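Local coordinates for protein 5-oxopent-3-ene-1,2,5-tricarboxylate decarboxylase (Exiguobacterium antarcticum B7, PDB 6IYM) that belongs to the fumarylacetoacetate hydrolase family and holds a magnesium ion in a fold built largely of beta strands, at residues A[68-73]-A[230-235]; A[196-201]-A[262-267]. One frame throughout, in Å; residues are numbered along the deposited sequence.

Interaction 1 (A[68-73]-A[230-235]); sequences PPRNVI and TLEAGD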
ATOM      1  N   PRO A  68       7.788  -2.163  -6.006  1.00 43.88           N
ATOM      2  CA  PRO A  68       7.197  -0.840  -5.871  1.00 46.76           C
ATOM      3  C   PRO A  68       7.388  -0.409  -4.416  1.00 48.92           C
ATOM      4  O   PRO A  68       7.233  -1.212  -3.501  1.00 48.57           O
ATOM      5  CB  PRO A  68       5.721  -1.009  -6.257  1.00 44.59           C
ATOM      6  CG  PRO A  68       5.592  -2.411  -6.814  1.00 48.67           C
ATOM      7  CD  PRO A  68       6.794  -3.191  -6.319  1.00 47.57           C
ATOM      8  N   PRO A  69       7.778   0.855  -4.166  1.00 54.56           N
ATOM      9  CA  PRO A  69       8.043   1.316  -2.802  1.00 54.13           C
ATOM     10  C   PRO A  69       6.763   1.382  -1.950  1.00 56.48           C
ATOM     11  O   PRO A  69       6.860   1.448  -0.742  1.00 55.62           O
ATOM     12  CB  PRO A  69       8.645   2.709  -3.054  1.00 58.43           C
ATOM     13  CG  PRO A  69       7.962   3.174  -4.330  1.00 59.92           C
ATOM     14  CD  PRO A  69       7.948   1.914  -5.176  1.00 57.12           C
ATOM     15  N   ARG A  70       5.586   1.367  -2.587  1.00 49.00           N
ATOM     16  CA  ARG A  70       4.299   1.306  -1.864  1.00 46.86           C
ATOM     17  C   ARG A  70       3.289   0.475  -2.667  1.00 44.99           C
ATOM     18  O   ARG A  70       3.630   0.063  -3.791  1.00 42.59           O
ATOM     19  CB  ARG A  70       3.893   2.739  -1.489  1.00 50.64           C
ATOM     20  CG  ARG A  70       3.250   3.563  -2.587  1.00 52.63           C
ATOM     21  CD  ARG A  70       3.254   5.010  -2.112  1.00 57.00           C
ATOM     22  NE  ARG A  70       2.492   5.911  -2.966  1.00 59.30           N
ATOM     23  CZ  ARG A  70       1.772   6.954  -2.545  1.00 56.30           C
ATOM     24  NH1 ARG A  70       1.671   7.238  -1.255  1.00 50.71           N
ATOM     25  NH2 ARG A  70       1.136   7.699  -3.427  1.00 55.02           N
ATOM     26  N   ASN A  71       2.097   0.208  -2.115  1.00 39.85           N
ATOM     27  CA  ASN A  71       1.155  -0.723  -2.778  1.00 38.64           C
ATOM     28  C   ASN A  71       0.876  -0.188  -4.182  1.00 38.20           C
ATOM     29  O   ASN A  71       0.829   1.042  -4.372  1.00 38.94           O
ATOM     30  CB  ASN A  71      -0.172  -0.899  -2.064  1.00 36.97           C
ATOM     31  CG  ASN A  71      -0.064  -1.526  -0.692  1.00 36.92           C
ATOM     32  OD1 ASN A  71       1.007  -1.598  -0.114  1.00 38.84           O
ATOM     33  ND2 ASN A  71      -1.195  -1.930  -0.148  1.00 32.75           N
ATOM     34  N   VAL A  72       0.738  -1.107  -5.130  1.00 39.03           N
ATOM     35  CA  VAL A  72       0.254  -0.827  -6.512  1.00 36.73           C
ATOM     36  C   VAL A  72      -1.186  -0.284  -6.401  1.00 36.45           C
ATOM     37  O   VAL A  72      -2.042  -0.924  -5.747  1.00 37.19           O
ATOM     38  CB  VAL A  72       0.326  -2.101  -7.374  1.00 35.55           C
ATOM     39  CG1 VAL A  72      -0.242  -1.857  -8.760  1.00 36.26           C
ATOM     40  CG2 VAL A  72       1.749  -2.620  -7.463  1.00 34.35           C
ATOM     41  N   ILE A  73      -1.426   0.898  -6.951  1.00 37.16           N
ATOM     42  CA  ILE A  73      -2.774   1.536  -6.933  1.00 39.01           C
ATOM     43  C   ILE A  73      -3.548   1.017  -8.134  1.00 39.16           C
ATOM     44  O   ILE A  73      -2.986   1.119  -9.234  1.00 37.45           O
ATOM     45  CB  ILE A  73      -2.682   3.070  -6.939  1.00 42.51           C
ATOM     46  CG1 ILE A  73      -1.858   3.581  -5.750  1.00 42.53           C
ATOM     47  CG2 ILE A  73      -4.075   3.673  -6.986  1.00 45.02           C
ATOM     48  CD1 ILE A  73      -1.433   5.047  -5.844  1.00 38.12           C
ATOM     49  N   THR A 230      -0.755  12.850  -2.660  1.00 42.20           N
ATOM     50  CA  THR A 230       0.578  12.900  -3.320  1.00 43.81           C
ATOM     51  C   THR A 230       0.891  11.545  -3.971  1.00 46.85           C
ATOM     52  O   THR A 230       0.746  10.490  -3.294  1.00 40.33           O
ATOM     53  CB  THR A 230       1.669  13.346  -2.337  1.00 44.71           C
ATOM     54  OG1 THR A 230       1.356  14.678  -1.917  1.00 49.86           O
ATOM     55  CG2 THR A 230       3.059  13.342  -2.930  1.00 47.55           C
ATOM     56  N   LEU A 231       1.279  11.580  -5.256  1.00 43.26           N
ATOM     57  CA  LEU A 231       1.856  10.420  -5.966  1.00 43.09           C
ATOM     58  C   LEU A 231       3.368  10.497  -5.786  1.00 43.15           C
ATOM     59  O   LEU A 231       3.917  11.600  -5.956  1.00 49.69           O
ATOM     60  CB  LEU A 231       1.453  10.456  -7.440  1.00 44.28           C
ATOM     61  CG  LEU A 231      -0.050  10.429  -7.727  1.00 46.37           C
ATOM     62  CD1 LEU A 231      -0.313  10.450  -9.240  1.00 42.72           C
ATOM     63  CD2 LEU A 231      -0.689   9.209  -7.089  1.00 46.82           C
ATOM     64  N   GLU A 232       3.998   9.376  -5.457  1.00 41.41           N
ATOM     65  CA  GLU A 232       5.472   9.243  -5.299  1.00 48.06           C
ATOM     66  C   GLU A 232       6.101   8.744  -6.605  1.00 41.01           C
ATOM     67  O   GLU A 232       5.524   7.896  -7.249  1.00 41.52           O
ATOM     68  CB  GLU A 232       5.825   8.259  -4.180  1.00 52.66           C
ATOM     69  CG  GLU A 232       5.043   8.468  -2.893  1.00 66.57           C
ATOM     70  CD  GLU A 232       5.435   9.690  -2.072  1.00 70.32           C
ATOM     71  OE1 GLU A 232       6.409  10.370  -2.450  1.00 64.32           O
ATOM     72  OE2 GLU A 232       4.754   9.961  -1.054  1.00 82.02           O
ATOM     73  N   ALA A 233       7.290   9.236  -6.941  1.00 42.58           N
ATOM     74  CA  ALA A 233       8.169   8.655  -7.973  1.00 43.99           C
ATOM     75  C   ALA A 233       8.230   7.136  -7.743  1.00 42.27           C
ATOM     76  O   ALA A 233       8.437   6.710  -6.603  1.00 37.79           O
ATOM     77  CB  ALA A 233       9.537   9.293  -7.924  1.00 44.24           C
ATOM     78  N   GLY A 234       7.961   6.354  -8.787  1.00 41.70           N
ATOM     79  CA  GLY A 234       7.972   4.879  -8.725  1.00 42.42           C
ATOM     80  C   GLY A 234       6.629   4.296  -8.351  1.00 40.11           C
ATOM     81  O   GLY A 234       6.532   3.035  -8.268  1.00 46.51           O
ATOM     82  N   ASP A 235       5.615   5.130  -8.100  1.00 41.07           N
ATOM     83  CA  ASP A 235       4.213   4.635  -8.004  1.00 39.48           C
ATOM     84  C   ASP A 235       3.841   3.864  -9.282  1.00 39.94           C
ATOM     85  O   ASP A 235       4.251   4.290 -10.394  1.00 40.43           O
ATOM     86  CB  ASP A 235       3.217   5.771  -7.813  1.00 46.05           C
ATOM     87  CG  ASP A 235       2.839   6.024  -6.372  1.00 49.49           C
ATOM     88  OD1 ASP A 235       3.037   5.111  -5.542  1.00 52.44           O
ATOM     89  OD2 ASP A 235       2.341   7.136  -6.099  1.00 54.35           O
TER
HETATM   90  O   HOH W   1       4.031   7.000   0.105  1.00 58.23           O
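Arg-70 reaches from the loop 68-71 to Asp-235 and Thr-230, joining the lead-in to strand 72-75 with the type II turn Glu-232 to Asp-235 that precedes strand 236-238. These are neighbouring parallel strands of the larger beta sheet of this fumarylacetoacetate hydrolase fold, and the contact fastens them just where they begin.

The charged part is a side-on, two-nitrogen salt bridge. Arg-70 NE donates to Asp-235 OD1 at 2.8 Å, practically within the guanidinium plane, while Arg-70 NH2 meets Asp-235 OD2 at 3.0 Å. Both oxygens use their syn lone pairs, and the two flat groups are only 21° apart. Arg-70 CG sits between the backbone N and the carbonyl carbon (chi1 80°), and from there the chain runs extended to NE.

Two further hydrogen bonds fix the partners. Arg-70 NH2 also donates to Thr-230 O at 2.8 Å, on a lone pair in the carbonyl plane. Asp-235 OD2 takes a second bond from Glu-232 N, which approaches from above the carboxylate plane; this bond spans the turn, as does the backbone bond from Asp-235 N to Glu-232 O. The second subunit also takes part: Arg-70 NH1 is hydrogen-bonded to its Ser-102 OG, and Thr-230 OG1 to its Asp-175 OD2.

Other contacts flank the bridge: Ile-73 CD1 lies 4.4 Å from Leu-231 CD2, the apolar pair, and the Pro-69 ring sets CD 3.6 Å from the carbonyl oxygen of Gly-234, which accepts a hydrogen bond from Tyr-66. The Glu-232 chain crosses Arg-70 at about a right angle. Its OE2, 4.1 Å from Arg-70 NH1, lies well out of the guanidinium plane with no N-H aimed at it, a nearness of opposite charges only; Glu-232 CG lies over the guanidinium centre, 3.6 Å above the plane.

Interaction 2 (A[196-201]-A[262-267]); sequences LVETRV and DVSIEG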
ATOM      1  N   LEU A 196      -3.663  -1.958 -27.856  1.00 42.35           N
ATOM      2  CA  LEU A 196      -4.396  -3.235 -27.698  1.00 41.36           C
ATOM      3  C   LEU A 196      -3.835  -3.975 -26.485  1.00 39.67           C
ATOM      4  O   LEU A 196      -2.608  -4.183 -26.434  1.00 34.47           O
ATOM      5  CB  LEU A 196      -4.258  -4.053 -28.982  1.00 45.23           C
ATOM      6  CG  LEU A 196      -5.121  -5.307 -29.026  1.00 46.07           C
ATOM      7  CD1 LEU A 196      -6.587  -4.972 -28.826  1.00 46.70           C
ATOM      8  CD2 LEU A 196      -4.908  -6.049 -30.332  1.00 47.71           C
ATOM      9  N   VAL A 197      -4.714  -4.269 -25.524  1.00 38.87           N
ATOM     10  CA  VAL A 197      -4.423  -5.100 -24.329  1.00 37.18           C
ATOM     11  C   VAL A 197      -5.089  -6.466 -24.568  1.00 37.81           C
ATOM     12  O   VAL A 197      -6.324  -6.535 -24.642  1.00 40.85           O
ATOM     13  CB  VAL A 197      -4.913  -4.424 -23.029  1.00 38.39           C
ATOM     14  CG1 VAL A 197      -4.601  -5.275 -21.803  1.00 39.67           C
ATOM     15  CG2 VAL A 197      -4.330  -3.011 -22.855  1.00 38.82           C
ATOM     16  N   GLU A 198      -4.308  -7.536 -24.618  1.00 39.38           N
ATOM     17  CA  GLU A 198      -4.850  -8.904 -24.811  1.00 37.90           C
ATOM     18  C   GLU A 198      -4.330  -9.828 -23.713  1.00 39.79           C
ATOM     19  O   GLU A 198      -3.140  -9.697 -23.261  1.00 36.93           O
ATOM     20  CB  GLU A 198      -4.459  -9.509 -26.158  1.00 39.76           C
ATOM     21  CG  GLU A 198      -4.770  -8.657 -27.369  1.00 40.61           C
ATOM     22  CD  GLU A 198      -4.806  -9.460 -28.671  1.00 49.00           C
ATOM     23  OE1 GLU A 198      -5.849  -9.434 -29.383  1.00 48.23           O
ATOM     24  OE2 GLU A 198      -3.810 -10.143 -28.956  1.00 50.96           O
ATOM     25  N   THR A 199      -5.179 -10.788 -23.359  1.00 40.05           N
ATOM     26  CA  THR A 199      -4.822 -11.926 -22.491  1.00 42.61           C
ATOM     27  C   THR A 199      -5.154 -13.248 -23.177  1.00 35.32           C
ATOM     28  O   THR A 199      -6.298 -13.420 -23.635  1.00 39.55           O
ATOM     29  CB  THR A 199      -5.529 -11.788 -21.152  1.00 39.97           C
ATOM     30  OG1 THR A 199      -5.243 -10.447 -20.773  1.00 41.26           O
ATOM     31  CG2 THR A 199      -5.034 -12.784 -20.134  1.00 47.11           C
ATOM     32  N   ARG A 200      -4.187 -14.144 -23.206  1.00 36.71           N
ATOM     33  CA  ARG A 200      -4.393 -15.563 -23.593  1.00 42.90           C
ATOM     34  C   ARG A 200      -4.230 -16.427 -22.345  1.00 43.91           C
ATOM     35  O   ARG A 200      -3.361 -16.102 -21.506  1.00 41.13           O
ATOM     36  CB  ARG A 200      -3.431 -15.970 -24.704  1.00 42.52           C
ATOM     37  CG  ARG A 200      -3.767 -15.309 -26.029  1.00 44.78           C
ATOM     38  CD  ARG A 200      -2.819 -15.631 -27.157  1.00 46.03           C
ATOM     39  NE  ARG A 200      -3.265 -14.853 -28.301  1.00 48.24           N
ATOM     40  CZ  ARG A 200      -4.154 -15.239 -29.200  1.00 50.83           C
ATOM     41  NH1 ARG A 200      -4.698 -16.441 -29.131  1.00 49.86           N
ATOM     42  NH2 ARG A 200      -4.505 -14.410 -30.169  1.00 50.62           N
ATOM     43  N   VAL A 201      -5.095 -17.426 -22.207  1.00 38.24           N
ATOM     44  CA  VAL A 201      -4.967 -18.506 -21.194  1.00 44.23           C
ATOM     45  C   VAL A 201      -4.782 -19.809 -21.972  1.00 40.43           C
ATOM     46  O   VAL A 201      -5.648 -20.127 -22.816  1.00 43.58           O
ATOM     47  CB  VAL A 201      -6.170 -18.533 -20.228  1.00 43.27           C
ATOM     48  CG1 VAL A 201      -6.143 -19.749 -19.297  1.00 40.57           C
ATOM     49  CG2 VAL A 201      -6.247 -17.234 -19.426  1.00 44.46           C
ATOM     50  N   ASP A 262      -0.865 -15.288 -20.664  1.00 41.65           N
ATOM     51  CA  ASP A 262      -0.042 -14.385 -21.515  1.00 41.77           C
ATOM     52  C   ASP A 262      -0.790 -13.056 -21.755  1.00 42.50           C
ATOM     53  O   ASP A 262      -1.675 -12.999 -22.655  1.00 42.57           O
ATOM     54  CB  ASP A 262       0.297 -15.104 -22.815  1.00 45.24           C
ATOM     55  CG  ASP A 262       1.105 -14.292 -23.813  1.00 53.68           C
ATOM     56  OD1 ASP A 262       1.916 -13.434 -23.383  1.00 52.65           O
ATOM     57  OD2 ASP A 262       0.911 -14.536 -25.031  1.00 62.98           O
ATOM     58  N   VAL A 263      -0.402 -12.010 -21.030  1.00 34.44           N
ATOM     59  CA  VAL A 263      -0.899 -10.615 -21.205  1.00 36.63           C
ATOM     60  C   VAL A 263       0.085  -9.899 -22.140  1.00 38.16           C
ATOM     61  O   VAL A 263       1.311  -9.997 -21.959  1.00 42.43           O
ATOM     62  CB  VAL A 263      -1.015  -9.888 -19.848  1.00 38.96           C
ATOM     63  CG1 VAL A 263      -1.592  -8.484 -19.984  1.00 41.52           C
ATOM     64  CG2 VAL A 263      -1.801 -10.695 -18.815  1.00 36.67           C
ATOM     65  N   SER A 264      -0.419  -9.206 -23.132  1.00 38.00           N
ATOM     66  CA  SER A 264       0.422  -8.414 -24.048  1.00 39.04           C
ATOM     67  C   SER A 264      -0.225  -7.048 -24.221  1.00 38.66           C
ATOM     68  O   SER A 264      -1.483  -6.945 -24.131  1.00 36.32           O
ATOM     69  CB  SER A 264       0.616  -9.116 -25.364  1.00 43.96           C
ATOM     70  OG  SER A 264      -0.606  -9.163 -26.064  1.00 41.58           O
ATOM     71  N   ILE A 265       0.619  -6.052 -24.443  1.00 39.35           N
ATOM     72  CA  ILE A 265       0.208  -4.656 -24.739  1.00 40.80           C
ATOM     73  C   ILE A 265       1.086  -4.213 -25.890  1.00 41.59           C
ATOM     74  O   ILE A 265       2.308  -4.334 -25.752  1.00 39.49           O
ATOM     75  CB  ILE A 265       0.375  -3.755 -23.510  1.00 43.76           C
ATOM     76  CG1 ILE A 265      -0.408  -4.331 -22.320  1.00 42.78           C
ATOM     77  CG2 ILE A 265      -0.023  -2.325 -23.872  1.00 40.90           C
ATOM     78  CD1 ILE A 265      -0.597  -3.368 -21.153  1.00 42.77           C
ATOM     79  N   GLU A 266       0.491  -3.800 -27.002  1.00 44.87           N
ATOM     80  CA  GLU A 266       1.275  -3.503 -28.217  1.00 46.97           C
ATOM     81  C   GLU A 266       2.150  -2.296 -27.875  1.00 47.90           C
ATOM     82  O   GLU A 266       1.670  -1.394 -27.197  1.00 43.99           O
ATOM     83  CB  GLU A 266       0.363  -3.400 -29.453  1.00 58.21           C
ATOM     84  CG  GLU A 266      -0.314  -2.069 -29.680  1.00 61.94           C
ATOM     85  CD  GLU A 266      -1.487  -2.096 -30.657  1.00 67.29           C
ATOM     86  OE1 GLU A 266      -1.616  -3.069 -31.456  1.00 65.70           O
ATOM     87  OE2 GLU A 266      -2.294  -1.144 -30.613  1.00 60.46           O
ATOM     88  N   GLY A 267       3.437  -2.375 -28.222  1.00 48.68           N
ATOM     89  CA  GLY A 267       4.450  -1.350 -27.915  1.00 47.58           C
ATOM     90  C   GLY A 267       5.241  -1.697 -26.677  1.00 44.76           C
ATOM     91  O   GLY A 267       6.315  -1.139 -26.534  1.00 51.53           O
TER
HETATM   92  O   HOH W   2      -1.647  -6.569 -27.148  1.00 43.19           O
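Leu-196 meets the 262-267 segment mainly through its backbone, and no other residue here has more surface buried by the contact. Its carbonyl oxygen accepts from Glu-266 N at 3.2 Å and also receives the CA-H of Ile-265. A water donates to the same oxygen and lies 3.0 Å from Ser-264 OG. Glu-266 CG stands between its backbone N and carbonyl carbon (chi1 83°), and the chain runs extended beyond it; OE2 takes a weak bond from Leu-196 N, at the start of strand 196-201, and Glu-266 OE1 lies 3.8 Å from Leu-196 CB.

Asp-262, next in buried surface, forms a hydrogen-bonded pair with Arg-200 at the other end of the ladder. Asp-262 N donates almost straight to Arg-200 O at 2.8 Å; the return bond runs from Arg-200 N to Asp-262 O. Their charged ends have partners elsewhere, Asp-262 OD1 with His-270 and Arg-200 NH1 with Gly-203 O.

The segments are antiparallel neighbours in the five-stranded mixed sheet, where strand 204-210 flanks 196-201 and strand 269-276 flanks 260-265. Between the ends, Glu-198 and Ser-264 form another hydrogen-bonded pair, Ser-264 N donating to Glu-198 O at 2.8 Å. The side-chain carboxylate of Glu-198 bonds instead to Ser-208.

On the buried face, which packs against strands 121-131 and 147-158, Val-197 lies beside Ile-265, pointing the same way, with Val-197 CG2 4.1 Å from Ile-265 CD1. Thr-199 and Val-263 repeat the arrangement, while Thr-199 OG1 is hydrogen-bonded to Gln-207.

Overall arrangement
From the N terminus, the chain first reaches 68-73, whose partner 230-235 arrives only after 156 intervening residues, so interaction 1 closes a long loop and joins the entry to strand 72-75 with the approach to strand 236-238 in the larger sheet. Strand 196-201 lies inside that loop, but its partner 262-267 comes after it; interaction 2 closes a shorter loop of 60 residues, and the two cross rather than nest. Interaction 2 belongs to the five-stranded sheet, whose buried face packs on the larger one. Their centres are 24 Å apart, on opposite sides of the chain's centre, and only interaction 1 is touched by the second subunit.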